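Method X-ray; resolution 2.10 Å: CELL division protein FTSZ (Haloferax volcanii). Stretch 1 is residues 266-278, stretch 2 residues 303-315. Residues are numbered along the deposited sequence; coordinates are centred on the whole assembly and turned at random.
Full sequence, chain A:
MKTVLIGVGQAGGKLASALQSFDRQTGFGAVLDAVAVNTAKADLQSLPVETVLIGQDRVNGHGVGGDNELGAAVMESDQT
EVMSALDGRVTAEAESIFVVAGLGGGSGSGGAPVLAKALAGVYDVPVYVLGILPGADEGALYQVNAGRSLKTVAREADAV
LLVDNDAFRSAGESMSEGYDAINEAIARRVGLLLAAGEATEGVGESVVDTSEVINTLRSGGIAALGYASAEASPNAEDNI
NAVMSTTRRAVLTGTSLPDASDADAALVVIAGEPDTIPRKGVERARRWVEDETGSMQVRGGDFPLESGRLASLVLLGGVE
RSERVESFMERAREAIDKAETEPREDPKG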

# COMPACT_ATOMS: atom_id res chain seq x y z
N ALA A 266 6.66 -14.30 -0.54
CA ALA A 266 5.48 -14.08 0.26
C ALA A 266 5.85 -13.99 1.72
O ALA A 266 6.84 -14.58 2.15
CB ALA A 266 4.48 -15.20 0.04
N LEU A 267 5.04 -13.26 2.47
CA LEU A 267 5.18 -13.20 3.91
C LEU A 267 3.81 -13.44 4.55
O LEU A 267 2.86 -12.69 4.33
CB LEU A 267 5.75 -11.86 4.35
CG LEU A 267 5.71 -11.65 5.86
CD1 LEU A 267 6.64 -12.67 6.55
CD2 LEU A 267 6.07 -10.22 6.23
N VAL A 268 3.73 -14.50 5.34
CA VAL A 268 2.47 -14.85 5.98
C VAL A 268 2.50 -14.49 7.45
O VAL A 268 3.29 -15.04 8.23
CB VAL A 268 2.20 -16.34 5.85
CG1 VAL A 268 0.83 -16.67 6.41
CG2 VAL A 268 2.35 -16.76 4.40
N VAL A 269 1.63 -13.56 7.82
CA VAL A 269 1.54 -13.13 9.20
C VAL A 269 0.16 -13.55 9.68
O VAL A 269 -0.86 -13.20 9.07
CB VAL A 269 1.75 -11.59 9.33
CG1 VAL A 269 1.62 -11.12 10.79
CG2 VAL A 269 3.11 -11.18 8.79
N ILE A 270 0.14 -14.33 10.74
CA ILE A 270 -1.10 -14.64 11.44
C ILE A 270 -1.13 -13.76 12.67
O ILE A 270 -0.20 -13.79 13.49
CB ILE A 270 -1.15 -16.11 11.89
CG1 ILE A 270 -0.93 -17.04 10.70
CG2 ILE A 270 -2.45 -16.42 12.62
CD1 ILE A 270 -1.82 -16.73 9.54
N ALA A 271 -2.18 -12.95 12.79
CA ALA A 271 -2.30 -12.03 13.91
C ALA A 271 -3.43 -12.44 14.86
O ALA A 271 -4.48 -12.92 14.44
CB ALA A 271 -2.52 -10.60 13.40
N GLY A 272 -3.21 -12.21 16.15
CA GLY A 272 -4.23 -12.49 17.15
C GLY A 272 -3.61 -12.78 18.49
O GLY A 272 -2.41 -12.62 18.66
N GLU A 273 -4.42 -13.20 19.45
CA GLU A 273 -3.90 -13.56 20.75
C GLU A 273 -3.12 -14.87 20.68
O GLU A 273 -3.63 -15.85 20.14
CB GLU A 273 -5.04 -13.64 21.77
CG GLU A 273 -5.75 -12.31 21.92
CD GLU A 273 -6.49 -12.19 23.23
OE1 GLU A 273 -6.45 -13.15 24.03
OE2 GLU A 273 -7.12 -11.12 23.47
N PRO A 274 -1.88 -14.88 21.21
CA PRO A 274 -0.97 -16.04 21.18
C PRO A 274 -1.60 -17.38 21.56
O PRO A 274 -1.39 -18.38 20.85
CB PRO A 274 0.11 -15.65 22.20
CG PRO A 274 0.15 -14.18 22.14
CD PRO A 274 -1.25 -13.70 21.84
N ASP A 275 -2.38 -17.40 22.63
CA ASP A 275 -3.02 -18.63 23.10
C ASP A 275 -4.04 -19.22 22.12
O ASP A 275 -4.35 -20.40 22.20
CB ASP A 275 -3.72 -18.41 24.45
CG ASP A 275 -2.75 -18.26 25.60
OD1 ASP A 275 -1.60 -18.74 25.47
OD2 ASP A 275 -3.13 -17.66 26.63
N THR A 276 -4.55 -18.40 21.20
CA THR A 276 -5.59 -18.86 20.28
C THR A 276 -5.03 -19.34 18.93
O THR A 276 -5.74 -19.96 18.13
CB THR A 276 -6.64 -17.76 20.03
OG1 THR A 276 -6.11 -16.75 19.16
CG2 THR A 276 -7.07 -17.13 21.36
N ILE A 277 -3.77 -19.05 18.67
CA ILE A 277 -3.14 -19.38 17.39
C ILE A 277 -2.50 -20.77 17.42
O ILE A 277 -1.48 -20.96 18.09
CB ILE A 277 -2.06 -18.35 17.06
CG1 ILE A 277 -2.67 -16.94 17.04
CG2 ILE A 277 -1.39 -18.68 15.74
CD1 ILE A 277 -1.80 -15.89 16.36
N PRO A 278 -3.10 -21.74 16.70
CA PRO A 278 -2.66 -23.14 16.76
C PRO A 278 -1.42 -23.41 15.92
O PRO A 278 -1.31 -22.92 14.79
CB PRO A 278 -3.86 -23.90 16.18
CG PRO A 278 -4.54 -22.91 15.27
CD PRO A 278 -4.30 -21.56 15.86
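Stretch 2 (303-315) FPLESGRLASLVL

A β-strand offers hydrogen-bonding groups along both of its edges, and the strand 266-272 of this cell division protein shows how one short sequence can use them on two partners that run in different directions. The strongest polar links join it to strand 309-315. Ala 271 N donates to Ala 311 O at 2.7 Å, and Ala 311 N returns a bond to Ala 271 O at 2.9 Å. Two residues further back the pattern repeats, with Leu 313 N to Val 269 O at 2.7 Å and Val 269 N to Leu 313 O at 2.9 Å; it closes with Leu 267 N to Leu 315 O at 2.8 Å and Leu 315 N to Leu 267 O at 3.0 Å. Such reciprocal pairs mark an antiparallel ladder, and the N-to-C directions of the two strands accordingly differ by 161°, their axes approaching to 4.6 Å. Between the bonded pairs lie the non-hydrogen-bonded ones, Val 268 with Val 314 (CA to CA 4.7 Å) and Ile 270 with Ser 312 (CA to CA 4.5 Å).

The start of stretch 2, residues 303-304, is also extended, but runs parallel to stretch 1. Here the bonds are staggered rather than reciprocal: Phe 303 N donates to Ile 270 O at 3.0 Å, Gly 272 N to Phe 303 O at 3.1 Å, and Leu 305 N to Gly 272 O at 3.1 Å. The loop from 305 to 308 then carries the chain round to the antiparallel strand.

Gly 272 adopts phi/psi of 154/-172°, a conformation that calls for glycine; an ideal CB would also lie 2.8 Å from Leu 310 CD2, a clash. Just beyond, polar contacts loosen. Ser 307 N makes a weak bond to Glu 273 OE2 at 3.5 Å, while a water accepts from Glu 273 N at 3.1 Å and donates to Thr 276 OG1 at 2.9 Å and to Arg 309 O at 2.7 Å, tying the turn to the incoming strand.

Packing completes the contact, which buries 1003 Å² in all. Leu 267, Val 269 and Ala 271 share a sheet face with Leu 313 and Leu 315; Val 269 CB lies 4.2 Å from Leu 313 CB. On the other face, Val 268 CG1 meets Val 314 CG2 at 4.2 Å, and Ile 270 CD1 reaches within 3.1 Å of Ser 312 OG. At the margin, Leu 310 CD2 touches Ile 277 CG1 at 3.5 Å, and Pro 274 CG rests 3.7 Å from Pro 304 CB.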

# COMPACT_ATOMS: atom_id res chain seq x y z
N PHE A 303 1.97 -12.17 14.78
CA PHE A 303 1.81 -10.84 15.35
C PHE A 303 0.87 -10.95 16.55
O PHE A 303 -0.35 -10.96 16.39
CB PHE A 303 1.21 -9.92 14.28
CG PHE A 303 1.12 -8.46 14.66
CD1 PHE A 303 1.52 -8.01 15.91
CD2 PHE A 303 0.61 -7.54 13.75
CE1 PHE A 303 1.42 -6.65 16.24
CE2 PHE A 303 0.51 -6.19 14.07
CZ PHE A 303 0.92 -5.74 15.32
N PRO A 304 1.43 -11.05 17.76
CA PRO A 304 0.58 -11.12 18.96
C PRO A 304 -0.10 -9.78 19.29
O PRO A 304 0.58 -8.79 19.53
CB PRO A 304 1.58 -11.49 20.07
CG PRO A 304 2.77 -12.03 19.36
CD PRO A 304 2.85 -11.26 18.08
N LEU A 305 -1.43 -9.76 19.27
CA LEU A 305 -2.18 -8.56 19.64
C LEU A 305 -3.53 -8.88 20.30
O LEU A 305 -4.08 -9.96 20.10
CB LEU A 305 -2.35 -7.63 18.43
CG LEU A 305 -2.84 -8.23 17.11
CD1 LEU A 305 -4.33 -8.54 17.15
CD2 LEU A 305 -2.52 -7.31 15.96
N GLU A 306 -4.05 -7.94 21.08
CA GLU A 306 -5.34 -8.12 21.72
C GLU A 306 -6.46 -8.03 20.67
O GLU A 306 -6.53 -7.08 19.89
CB GLU A 306 -5.57 -7.08 22.82
CG GLU A 306 -6.94 -7.17 23.48
CD GLU A 306 -7.15 -6.13 24.57
OE1 GLU A 306 -6.28 -5.25 24.75
OE2 GLU A 306 -8.19 -6.21 25.26
N SER A 307 -7.32 -9.04 20.67
CA SER A 307 -8.39 -9.15 19.69
C SER A 307 -9.29 -10.31 20.08
O SER A 307 -8.88 -11.20 20.83
CB SER A 307 -7.78 -9.39 18.30
OG SER A 307 -8.77 -9.46 17.30
N GLY A 308 -10.52 -10.30 19.57
CA GLY A 308 -11.39 -11.45 19.73
C GLY A 308 -11.33 -12.29 18.48
O GLY A 308 -12.02 -13.30 18.34
N ARG A 309 -10.47 -11.88 17.56
CA ARG A 309 -10.38 -12.49 16.25
C ARG A 309 -8.96 -12.98 15.93
O ARG A 309 -8.03 -12.81 16.71
CB ARG A 309 -10.85 -11.49 15.19
CG ARG A 309 -12.23 -10.94 15.48
CD ARG A 309 -12.63 -9.80 14.55
NE ARG A 309 -12.74 -10.25 13.17
CZ ARG A 309 -13.77 -10.92 12.69
NH1 ARG A 309 -14.79 -11.23 13.47
NH2 ARG A 309 -13.79 -11.30 11.41
N LEU A 310 -8.84 -13.60 14.76
CA LEU A 310 -7.56 -13.98 14.19
C LEU A 310 -7.56 -13.42 12.80
O LEU A 310 -8.63 -13.30 12.19
CB LEU A 310 -7.46 -15.50 14.05
CG LEU A 310 -7.24 -16.36 15.27
CD1 LEU A 310 -7.56 -17.80 14.92
CD2 LEU A 310 -5.80 -16.23 15.73
N ALA A 311 -6.39 -13.11 12.27
CA ALA A 311 -6.33 -12.70 10.87
C ALA A 311 -5.06 -13.18 10.23
O ALA A 311 -4.06 -13.38 10.91
CB ALA A 311 -6.47 -11.19 10.73
N SER A 312 -5.12 -13.39 8.92
CA SER A 312 -3.93 -13.62 8.12
C SER A 312 -3.68 -12.36 7.30
O SER A 312 -4.58 -11.82 6.64
CB SER A 312 -4.09 -14.82 7.19
OG SER A 312 -4.34 -16.00 7.92
N LEU A 313 -2.44 -11.91 7.34
CA LEU A 313 -2.03 -10.76 6.57
C LEU A 313 -0.92 -11.30 5.71
O LEU A 313 0.11 -11.73 6.23
CB LEU A 313 -1.51 -9.69 7.52
CG LEU A 313 -1.11 -8.32 6.99
CD1 LEU A 313 -2.36 -7.54 6.57
CD2 LEU A 313 -0.34 -7.59 8.08
N VAL A 314 -1.15 -11.35 4.40
CA VAL A 314 -0.18 -11.94 3.49
C VAL A 314 0.35 -10.96 2.45
O VAL A 314 -0.39 -10.51 1.59
CB VAL A 314 -0.77 -13.13 2.73
CG1 VAL A 314 0.25 -13.69 1.77
CG2 VAL A 314 -1.22 -14.21 3.72
N LEU A 315 1.64 -10.64 2.54
CA LEU A 315 2.32 -9.79 1.58
C LEU A 315 2.88 -10.66 0.47
O LEU A 315 3.55 -11.65 0.74
CB LEU A 315 3.47 -9.01 2.25
CG LEU A 315 4.33 -8.13 1.34
CD1 LEU A 315 3.49 -7.01 0.68
CD2 LEU A 315 5.56 -7.56 2.07
O HOH W 1 -7.35 -14.15 18.90